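Local coordinates for DUF4621 domain-containing protein (Parabacteroides distasonis, PDB 4H3W) that is of unknown function but is a putative secreted protein built from two beta-barrel domains, at residues P205-F219 with A292-D305. Residues are numbered along the deposited sequence; the frame is centred on the assembly and turned at random.
Sequences PEFSAVSVERIEDAF and ARHIDLNLHLTGRD
The ring of H294 takes the place of a backbone acceptor: the N-H of D217, just past the end of strand 208-215, bonds to H294 ND1 at 3.0 Å, nearly straight (175°) and in the ring plane. Histidine suits this place because its flat ring can accept at the edge while sandwiched between the E216 carboxylate, its plane 18° from the ring's, and R293 CB over the opposite face. R293 and H294 form a classic beta bulge opposite M254.

Beside this ring R214 closes a salt-bridge network. Its chain leaves with CG anti to the backbone N (chi1 165°) and bends twice, which brings one guanidinium face against H294 CB and lets R214 grip D296 side-on. R214 NE reaches D296 OD1 at 2.8 Å and R214 NH2 reaches D296 OD2 at 3.2 Å, both from above the carboxylate plane, while R214 NH1 binds E216 OE1 at 3.0 Å and also N258. A leucine in place of R214 would probably leave D296 and E216 without their shared positive mate and E216 freer to turn away from the H294 ring.

From I215-I295 to A209-L301, hydrogen-bonded and non-hydrogen-bonded pairs alternate in a regular antiparallel ladder. On the partly exposed face of R214 and D296, polar N298 and H300 can both bind E250, and beta-branched V210 and V212 suit the extended strand. I295, L297, L299 and L301 turn buried apolar chains to the other face, where S211 OG bonds to V32 O. A218 CB meets I295 CD1 at 3.7 Å, and A292 CB makes a CH-pi contact over the F219 ring.

The contact pairs outermost strand 208-215 with strand 294-302, next to strand 246-254, consistent with the wall of one beta barrel; L297 and L299 touch F318 of strand 317-319 in another sheet, and F219 packs on V224 of helix 224-227.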
loop_
_atom_site.group_PDB
_atom_site.type_symbol
_atom_site.label_atom_id
_atom_site.label_comp_id
_atom_site.label_asym_id
_atom_site.label_seq_id
_atom_site.Cartn_x
_atom_site.Cartn_y
_atom_site.Cartn_z
ATOM N N PRO A 205 2.024 -5.301 9.704
ATOM C CA PRO A 205 0.856 -6.154 10.071
ATOM C C PRO A 205 -0.513 -5.511 9.869
ATOM O O PRO A 205 -1.451 -6.211 9.493
ATOM C CB PRO A 205 1.117 -6.471 11.567
ATOM C CG PRO A 205 2.610 -6.382 11.701
ATOM C CD PRO A 205 3.069 -5.321 10.745
ATOM N N GLU A 206 -0.659 -4.207 10.090
ATOM C CA GLU A 206 -1.965 -3.562 9.947
ATOM C C GLU A 206 -2.352 -3.218 8.497
ATOM O O GLU A 206 -3.439 -2.675 8.228
ATOM C CB GLU A 206 -2.034 -2.279 10.762
ATOM C CG GLU A 206 -2.130 -2.499 12.268
ATOM C CD GLU A 206 -2.304 -1.174 13.015
ATOM O OE1 GLU A 206 -3.336 -0.474 12.823
ATOM O OE2 GLU A 206 -1.403 -0.820 13.787
ATOM N N PHE A 207 -1.496 -3.535 7.550
ATOM C CA PHE A 207 -1.794 -3.232 6.156
ATOM C C PHE A 207 -3.077 -3.959 5.750
ATOM O O PHE A 207 -3.270 -5.094 6.102
ATOM C CB PHE A 207 -0.628 -3.620 5.233
ATOM C CG PHE A 207 -0.932 -3.412 3.792
ATOM C CD1 PHE A 207 -1.583 -4.381 3.054
ATOM C CD2 PHE A 207 -0.602 -2.232 3.161
ATOM C CE1 PHE A 207 -1.866 -4.192 1.713
ATOM C CE2 PHE A 207 -0.888 -2.032 1.816
ATOM C CZ PHE A 207 -1.549 -2.998 1.096
ATOM N N SER A 208 -3.934 -3.285 4.999
ATOM C CA SER A 208 -5.159 -3.908 4.491
ATOM C C SER A 208 -5.579 -3.240 3.193
ATOM O O SER A 208 -5.556 -2.029 3.092
ATOM C CB SER A 208 -6.250 -3.803 5.569
ATOM O OG SER A 208 -7.507 -4.095 5.062
ATOM N N ALA A 209 -5.950 -4.037 2.196
ATOM C CA ALA A 209 -6.445 -3.548 0.921
ATOM C C ALA A 209 -7.195 -4.651 0.193
ATOM O O ALA A 209 -7.099 -5.821 0.556
ATOM C CB ALA A 209 -5.287 -3.010 0.062
ATOM N N VAL A 210 -7.977 -4.276 -0.796
ATOM C CA VAL A 210 -8.639 -5.236 -1.641
ATOM C C VAL A 210 -8.251 -4.999 -3.100
ATOM O O VAL A 210 -8.299 -3.865 -3.607
ATOM C CB VAL A 210 -10.170 -5.165 -1.527
ATOM C CG1 VAL A 210 -10.810 -6.232 -2.421
ATOM C CG2 VAL A 210 -10.632 -5.334 -0.087
ATOM N N SER A 211 -7.884 -6.081 -3.759
ATOM C CA SER A 211 -7.582 -6.066 -5.171
ATOM C C SER A 211 -8.426 -7.149 -5.866
ATOM O O SER A 211 -8.590 -8.242 -5.343
ATOM C CB SER A 211 -6.079 -6.242 -5.336
ATOM O OG SER A 211 -5.673 -6.194 -6.680
ATOM N N VAL A 212 -8.989 -6.824 -7.027
ATOM C CA VAL A 212 -9.854 -7.740 -7.772
ATOM C C VAL A 212 -9.138 -8.248 -9.010
ATOM O O VAL A 212 -8.633 -7.452 -9.799
ATOM C CB VAL A 212 -11.149 -7.069 -8.225
ATOM C CG1 VAL A 212 -12.018 -8.083 -8.953
ATOM C CG2 VAL A 212 -11.894 -6.474 -7.043
ATOM N N GLU A 213 -9.068 -9.563 -9.181
ATOM C CA GLU A 213 -8.464 -10.157 -10.374
ATOM C C GLU A 213 -9.531 -10.920 -11.179
ATOM O O GLU A 213 -10.352 -11.658 -10.628
ATOM C CB GLU A 213 -7.274 -11.053 -10.031
ATOM C CG GLU A 213 -6.851 -12.065 -11.130
ATOM C CD GLU A 213 -6.433 -11.476 -12.507
ATOM O OE1 GLU A 213 -6.426 -10.222 -12.723
ATOM O OE2 GLU A 213 -6.075 -12.305 -13.392
ATOM N N ARG A 214 -9.529 -10.663 -12.481
ATOM C CA ARG A 214 -10.528 -11.157 -13.418
ATOM C C ARG A 214 -9.983 -12.340 -14.191
ATOM O O ARG A 214 -8.913 -12.266 -14.770
ATOM C CB ARG A 214 -10.930 -10.021 -14.381
ATOM C CG ARG A 214 -11.678 -10.448 -15.635
ATOM C CD ARG A 214 -12.957 -11.213 -15.341
ATOM N NE ARG A 214 -13.925 -10.432 -14.580
ATOM C CZ ARG A 214 -14.990 -9.826 -15.085
ATOM N NH1 ARG A 214 -15.254 -9.853 -16.392
ATOM N NH2 ARG A 214 -15.821 -9.199 -14.266
ATOM N N ILE A 215 -10.710 -13.452 -14.158
ATOM C CA ILE A 215 -10.472 -14.559 -15.072
ATOM C C ILE A 215 -11.640 -14.530 -16.049
ATOM O O ILE A 215 -12.781 -14.842 -15.697
ATOM C CB ILE A 215 -10.354 -15.913 -14.348
ATOM C CG1 ILE A 215 -9.213 -15.871 -13.324
ATOM C CG2 ILE A 215 -10.122 -17.043 -15.349
ATOM C CD1 ILE A 215 -9.592 -15.219 -12.012
ATOM N N GLU A 216 -11.341 -14.062 -17.261
ATOM C CA GLU A 216 -12.294 -13.845 -18.331
ATOM C C GLU A 216 -12.592 -15.140 -19.057
ATOM O O GLU A 216 -11.699 -15.914 -19.330
ATOM C CB GLU A 216 -11.702 -12.833 -19.326
ATOM C CG GLU A 216 -12.697 -12.206 -20.284
ATOM C CD GLU A 216 -13.558 -11.121 -19.656
ATOM O OE1 GLU A 216 -13.361 -10.770 -18.488
ATOM O OE2 GLU A 216 -14.451 -10.617 -20.353
ATOM N N ASP A 217 -13.856 -15.377 -19.342
ATOM C CA ASP A 217 -14.296 -16.573 -20.063
ATOM C C ASP A 217 -13.855 -17.877 -19.373
ATOM O O ASP A 217 -13.374 -18.799 -19.993
ATOM C CB ASP A 217 -13.807 -16.492 -21.517
ATOM C CG ASP A 217 -14.438 -15.333 -22.260
ATOM O OD1 ASP A 217 -15.662 -15.139 -22.113
ATOM O OD2 ASP A 217 -13.716 -14.621 -22.974
ATOM N N ALA A 218 -14.087 -17.937 -18.076
ATOM C CA ALA A 218 -13.840 -19.148 -17.303
ATOM C C ALA A 218 -14.781 -20.262 -17.720
ATOM O O ALA A 218 -14.416 -21.429 -17.705
ATOM C CB ALA A 218 -13.998 -18.850 -15.810
ATOM N N PHE A 219 -15.999 -19.896 -18.097
ATOM C CA PHE A 219 -17.015 -20.843 -18.511
ATOM C C PHE A 219 -17.501 -20.473 -19.895
ATOM O O PHE A 219 -17.796 -19.303 -20.155
ATOM C CB PHE A 219 -18.183 -20.791 -17.572
ATOM C CG PHE A 219 -17.785 -20.910 -16.132
ATOM C CD1 PHE A 219 -17.597 -22.148 -15.564
ATOM C CD2 PHE A 219 -17.585 -19.770 -15.360
ATOM C CE1 PHE A 219 -17.268 -22.259 -14.217
ATOM C CE2 PHE A 219 -17.220 -19.870 -14.012
ATOM C CZ PHE A 219 -17.059 -21.125 -13.447
ATOM N N ALA A 292 -23.035 -18.500 -15.593
ATOM C CA ALA A 292 -21.656 -18.160 -15.291
ATOM C C ALA A 292 -20.795 -17.998 -16.560
ATOM O O ALA A 292 -20.885 -18.801 -17.490
ATOM C CB ALA A 292 -21.057 -19.224 -14.360
ATOM N N ARG A 293 -19.985 -16.952 -16.611
ATOM C CA ARG A 293 -19.005 -16.751 -17.689
ATOM C C ARG A 293 -17.593 -16.393 -17.214
ATOM O O ARG A 293 -16.630 -16.918 -17.745
ATOM C CB ARG A 293 -19.489 -15.652 -18.652
ATOM C CG ARG A 293 -20.840 -15.932 -19.309
ATOM C CD ARG A 293 -20.745 -17.030 -20.347
ATOM N NE ARG A 293 -22.021 -17.198 -21.019
ATOM C CZ ARG A 293 -23.063 -17.872 -20.539
ATOM N NH1 ARG A 293 -23.015 -18.484 -19.370
ATOM N NH2 ARG A 293 -24.158 -17.943 -21.252
ATOM N N HIS A 294 -17.484 -15.487 -16.238
ATOM C CA HIS A 294 -16.235 -14.994 -15.743
ATOM C C HIS A 294 -16.159 -15.248 -14.241
ATOM O O HIS A 294 -17.174 -15.432 -13.577
ATOM C CB HIS A 294 -16.096 -13.475 -15.997
ATOM C CG HIS A 294 -16.596 -13.056 -17.340
ATOM N ND1 HIS A 294 -16.032 -13.521 -18.502
ATOM C CD2 HIS A 294 -17.610 -12.235 -17.714
ATOM C CE1 HIS A 294 -16.676 -13.015 -19.538
ATOM N NE2 HIS A 294 -17.634 -12.229 -19.086
ATOM N N ILE A 295 -14.938 -15.164 -13.739
ATOM C CA ILE A 295 -14.687 -15.193 -12.314
ATOM C C ILE A 295 -13.983 -13.904 -11.898
ATOM O O ILE A 295 -13.002 -13.503 -12.521
ATOM C CB ILE A 295 -13.863 -16.432 -11.945
ATOM C CG1 ILE A 295 -14.695 -17.709 -12.182
ATOM C CG2 ILE A 295 -13.417 -16.415 -10.492
ATOM C CD1 ILE A 295 -13.869 -18.958 -12.149
ATOM N N ASP A 296 -14.503 -13.272 -10.848
ATOM C CA ASP A 296 -13.748 -12.265 -10.103
ATOM C C ASP A 296 -13.252 -12.854 -8.777
ATOM O O ASP A 296 -14.055 -13.364 -7.993
ATOM C CB ASP A 296 -14.599 -11.038 -9.813
ATOM C CG ASP A 296 -14.639 -10.059 -10.976
ATOM O OD1 ASP A 296 -13.693 -10.014 -11.780
ATOM O OD2 ASP A 296 -15.601 -9.307 -11.045
ATOM N N LEU A 297 -11.940 -12.799 -8.561
ATOM C CA LEU A 297 -11.304 -13.144 -7.280
ATOM C C LEU A 297 -11.074 -11.854 -6.530
ATOM O O LEU A 297 -10.285 -11.006 -6.973
ATOM C CB LEU A 297 -9.999 -13.863 -7.504
ATOM C CG LEU A 297 -10.030 -15.175 -8.291
ATOM C CD1 LEU A 297 -8.654 -15.780 -8.456
ATOM C CD2 LEU A 297 -10.972 -16.146 -7.578
ATOM N N ASN A 298 -11.852 -11.627 -5.484
ATOM C CA ASN A 298 -11.600 -10.501 -4.583
ATOM C C ASN A 298 -10.530 -10.873 -3.572
ATOM O O ASN A 298 -10.735 -11.743 -2.709
ATOM C CB ASN A 298 -12.847 -10.060 -3.850
ATOM C CG ASN A 298 -13.929 -9.525 -4.771
ATOM O OD1 ASN A 298 -13.673 -9.032 -5.866
ATOM N ND2 ASN A 298 -15.141 -9.600 -4.308
ATOM N N LEU A 299 -9.377 -10.256 -3.711
ATOM C CA LEU A 299 -8.231 -10.598 -2.891
ATOM C C LEU A 299 -8.143 -9.614 -1.741
ATOM O O LEU A 299 -7.740 -8.464 -1.928
ATOM C CB LEU A 299 -6.963 -10.579 -3.723
ATOM C CG LEU A 299 -6.942 -11.320 -5.057
ATOM C CD1 LEU A 299 -5.601 -11.112 -5.751
ATOM C CD2 LEU A 299 -7.218 -12.793 -4.861
ATOM N N HIS A 300 -8.546 -10.058 -0.562
ATOM C CA HIS A 300 -8.451 -9.268 0.668
ATOM C C HIS A 300 -7.023 -9.412 1.234
ATOM O O HIS A 300 -6.638 -10.479 1.754
ATOM C CB HIS A 300 -9.582 -9.693 1.625
ATOM C CG HIS A 300 -10.954 -9.559 1.016
ATOM N ND1 HIS A 300 -11.765 -8.458 1.221
ATOM C CD2 HIS A 300 -11.647 -10.377 0.174
ATOM C CE1 HIS A 300 -12.901 -8.615 0.566
ATOM N NE2 HIS A 300 -12.850 -9.763 -0.090
ATOM N N LEU A 301 -6.201 -8.383 1.020
ATOM C CA LEU A 301 -4.766 -8.414 1.335
ATOM C C LEU A 301 -4.509 -7.895 2.718
ATOM O O LEU A 301 -5.087 -6.891 3.136
ATOM C CB LEU A 301 -3.969 -7.561 0.329
ATOM C CG LEU A 301 -4.287 -7.744 -1.134
ATOM C CD1 LEU A 301 -3.528 -6.712 -1.948
ATOM C CD2 LEU A 301 -3.946 -9.145 -1.586
ATOM N N THR A 302 -3.666 -8.583 3.454
ATOM C CA THR A 302 -3.293 -8.143 4.791
ATOM C C THR A 302 -1.808 -8.300 4.990
ATOM O O THR A 302 -1.154 -9.158 4.391
ATOM C CB THR A 302 -4.046 -8.933 5.885
ATOM O OG1 THR A 302 -3.874 -10.336 5.662
ATOM C CG2 THR A 302 -5.537 -8.589 5.889
ATOM N N GLY A 303 -1.262 -7.424 5.815
ATOM C CA GLY A 303 0.138 -7.430 6.112
ATOM C C GLY A 303 0.610 -8.581 6.941
ATOM O O GLY A 303 -0.161 -9.169 7.711
ATOM N N ARG A 304 1.887 -8.895 6.795
ATOM C CA ARG A 304 2.561 -9.920 7.609
ATOM C C ARG A 304 3.520 -9.240 8.565
ATOM O O ARG A 304 3.598 -8.018 8.536
ATOM C CB ARG A 304 3.332 -10.872 6.725
ATOM C CG ARG A 304 2.482 -11.519 5.621
ATOM C CD ARG A 304 3.370 -12.264 4.642
ATOM N NE ARG A 304 2.606 -13.079 3.691
ATOM C CZ ARG A 304 3.111 -13.605 2.576
ATOM N NH1 ARG A 304 4.371 -13.399 2.241
ATOM N NH2 ARG A 304 2.341 -14.343 1.781
ATOM N N ASP A 305 4.299 -9.981 9.360
ATOM C CA ASP A 305 5.262 -9.313 10.269
ATOM C C ASP A 305 6.719 -9.645 9.953
ATOM O O ASP A 305 7.574 -9.543 10.816
ATOM C CB ASP A 305 4.960 -9.642 11.739
ATOM C CG ASP A 305 5.351 -8.483 12.700
ATOM O OD1 ASP A 305 5.962 -7.469 12.268
ATOM O OD2 ASP A 305 5.027 -8.583 13.893
HETATM O O HOH W 1 -1.355 -8.821 10.422
#